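Local structure of aminopeptidase N family protein (Idiomarina loihiensis L2TR, 4FGM) at residues 213-218 / 274-279. The protein probably acts as a zinc-dependent aminopeptidase of the M61 family, removing residues from the amino end of peptides. Residues are numbered along the deposited sequence; the frame is centred on the assembly and turned at random.
Sequences SLFEEA and EYFHSW. With ZN (zinc ion), chain C; MAE (maleic acid), chain B.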
# COMPACT_ATOMS: atom_id res chain seq x y z
N SER A 213 -8.65 12.34 16.90
CA SER A 213 -9.18 12.14 18.24
C SER A 213 -8.50 10.93 18.87
O SER A 213 -8.20 10.93 20.06
CB SER A 213 -10.69 11.88 18.21
OG SER A 213 -11.40 13.04 17.82
N LEU A 214 -8.26 9.91 18.06
CA LEU A 214 -7.63 8.68 18.54
C LEU A 214 -6.25 8.93 19.14
O LEU A 214 -5.95 8.49 20.25
CB LEU A 214 -7.54 7.66 17.40
CG LEU A 214 -7.03 6.26 17.74
CD1 LEU A 214 -7.54 5.28 16.70
CD2 LEU A 214 -5.51 6.24 17.79
N PHE A 215 -5.40 9.64 18.40
CA PHE A 215 -4.06 9.94 18.88
C PHE A 215 -4.07 11.19 19.75
O PHE A 215 -3.10 11.48 20.45
CB PHE A 215 -3.10 10.13 17.71
CG PHE A 215 -2.84 8.89 16.92
CD1 PHE A 215 -3.64 8.56 15.83
CD2 PHE A 215 -1.82 8.02 17.28
CE1 PHE A 215 -3.42 7.39 15.11
CE2 PHE A 215 -1.59 6.84 16.57
CZ PHE A 215 -2.39 6.53 15.48
N GLU A 216 -5.19 11.91 19.71
CA GLU A 216 -5.35 13.13 20.48
C GLU A 216 -4.35 14.20 20.06
O GLU A 216 -4.17 15.19 20.75
CB GLU A 216 -5.19 12.83 21.97
CG GLU A 216 -6.30 11.97 22.55
CD GLU A 216 -6.08 11.61 24.00
OE1 GLU A 216 -5.27 12.29 24.67
OE2 GLU A 216 -6.72 10.65 24.47
N GLU A 217 -3.72 13.99 18.91
CA GLU A 217 -2.71 14.91 18.40
C GLU A 217 -2.36 14.57 16.96
O GLU A 217 -2.36 13.40 16.58
CB GLU A 217 -1.46 14.82 19.27
CG GLU A 217 -0.39 15.83 18.95
CD GLU A 217 0.69 15.87 20.01
OE1 GLU A 217 0.35 15.69 21.20
OE2 GLU A 217 1.87 16.10 19.67
N ALA A 218 -2.07 15.59 16.15
CA ALA A 218 -1.70 15.38 14.75
C ALA A 218 -0.25 15.81 14.55
O ALA A 218 0.16 16.86 15.02
CB ALA A 218 -2.61 16.19 13.85
N GLU A 274 -3.60 5.38 4.42
CA GLU A 274 -2.46 6.27 4.26
C GLU A 274 -2.41 7.31 5.38
O GLU A 274 -1.34 7.63 5.90
CB GLU A 274 -2.50 6.95 2.90
CG GLU A 274 -2.56 5.99 1.70
CD GLU A 274 -1.54 4.87 1.77
OE1 GLU A 274 -0.46 5.07 2.37
OE2 GLU A 274 -1.79 3.79 1.20
N TYR A 275 -3.58 7.84 5.74
CA TYR A 275 -3.69 8.85 6.79
C TYR A 275 -3.15 8.29 8.11
O TYR A 275 -2.36 8.94 8.79
CB TYR A 275 -5.16 9.26 6.96
CG TYR A 275 -5.37 10.57 7.69
CD1 TYR A 275 -5.02 11.79 7.10
CD2 TYR A 275 -5.96 10.60 8.96
CE1 TYR A 275 -5.27 12.99 7.74
CE2 TYR A 275 -6.21 11.80 9.61
CZ TYR A 275 -5.86 12.99 9.00
OH TYR A 275 -6.14 14.18 9.62
N PHE A 276 -3.58 7.08 8.45
CA PHE A 276 -3.15 6.43 9.68
C PHE A 276 -1.62 6.32 9.70
O PHE A 276 -0.98 6.48 10.75
CB PHE A 276 -3.73 5.02 9.77
CG PHE A 276 -3.61 4.39 11.13
CD1 PHE A 276 -4.49 4.75 12.16
CD2 PHE A 276 -2.61 3.47 11.40
CE1 PHE A 276 -4.37 4.20 13.43
CE2 PHE A 276 -2.48 2.90 12.68
CZ PHE A 276 -3.36 3.27 13.69
N HIS A 277 -1.06 6.06 8.52
CA HIS A 277 0.39 5.93 8.36
C HIS A 277 1.11 7.22 8.80
O HIS A 277 2.31 7.19 9.11
CB HIS A 277 0.76 5.61 6.91
CG HIS A 277 0.85 4.14 6.61
ND1 HIS A 277 1.50 3.25 7.45
CD2 HIS A 277 0.45 3.42 5.54
CE1 HIS A 277 1.48 2.05 6.90
NE2 HIS A 277 0.85 2.13 5.75
N SER A 278 0.38 8.34 8.81
CA SER A 278 0.99 9.61 9.23
C SER A 278 1.58 9.42 10.63
O SER A 278 2.64 9.99 10.97
CB SER A 278 -0.06 10.72 9.29
OG SER A 278 -0.36 11.16 7.99
N TRP A 279 0.87 8.66 11.45
CA TRP A 279 1.35 8.42 12.80
C TRP A 279 2.15 7.13 12.77
O TRP A 279 3.29 7.07 13.27
CB TRP A 279 0.17 8.23 13.76
CG TRP A 279 -0.57 9.47 14.06
CD1 TRP A 279 -0.35 10.32 15.12
CD2 TRP A 279 -1.66 10.01 13.33
NE1 TRP A 279 -1.27 11.36 15.09
CE2 TRP A 279 -2.09 11.18 14.00
CE3 TRP A 279 -2.34 9.60 12.16
CZ2 TRP A 279 -3.15 11.96 13.55
CZ3 TRP A 279 -3.40 10.37 11.71
CH2 TRP A 279 -3.80 11.54 12.41
ZN ZN C . 0.62 0.65 4.43
C1 MAE B . 1.47 0.68 1.89
O1 MAE B . 2.22 -0.15 2.51
O2 MAE B . 1.10 1.71 2.49
C2 MAE B . 1.12 0.37 0.48
C3 MAE B . 1.84 0.40 -0.63
C4 MAE B . 3.25 0.77 -0.75
O3 MAE B . 3.99 1.15 0.18
O4 MAE B . 3.72 0.63 -1.90
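F215 lies flat against the indole of W279. The phenyl ring and the five-membered ring stack face to face, with centroids 3.6 Å apart and planes only 4° from parallel. W279 CB also sits over the phenyl face, 3.7 Å from the F215 ring centroid, as a CH-pi contact. The other face of F215 carries CD2 of its neighbour L214, toward the rim. At the phenyl edge, F276 CE1 meets F215 CZ at 3.7 Å, with the two rings inclined at 54°. With CG anti to the backbone N, the F276 ring is carried to this edge.

The indole is also held at its rim. W279 NE1 donates a hydrogen bond of 2.8 Å to E217 O, which lies close to the indole plane. The bond is bent, with an N-H...O angle of 148°. An alanine in place of W279 would probably leave E217 O without this donor and open a gap where the indole stacks on F215, with only CB still over the phenyl ring.

E216 leaves helix 197-215 with positive phi, and the chain then turns to present E217 O. The E217 carboxylate points elsewhere, to a salt bridge with K414. The rings of W409 and W279 pair edge-to-face.

Two residues before W279, H277 binds zinc through NE2 at 2.0 Å. H273 and E307 are the other protein ligands, and maleic acid O2 also reaches the metal. The aromatic cluster of F215, F276 and W279 joins helix 197-215 to helix 262-277 and the residues that follow. The HExxH motif of helix 262-277, with E307 as third protein ligand, is consistent with a gluzincin-type zinc site.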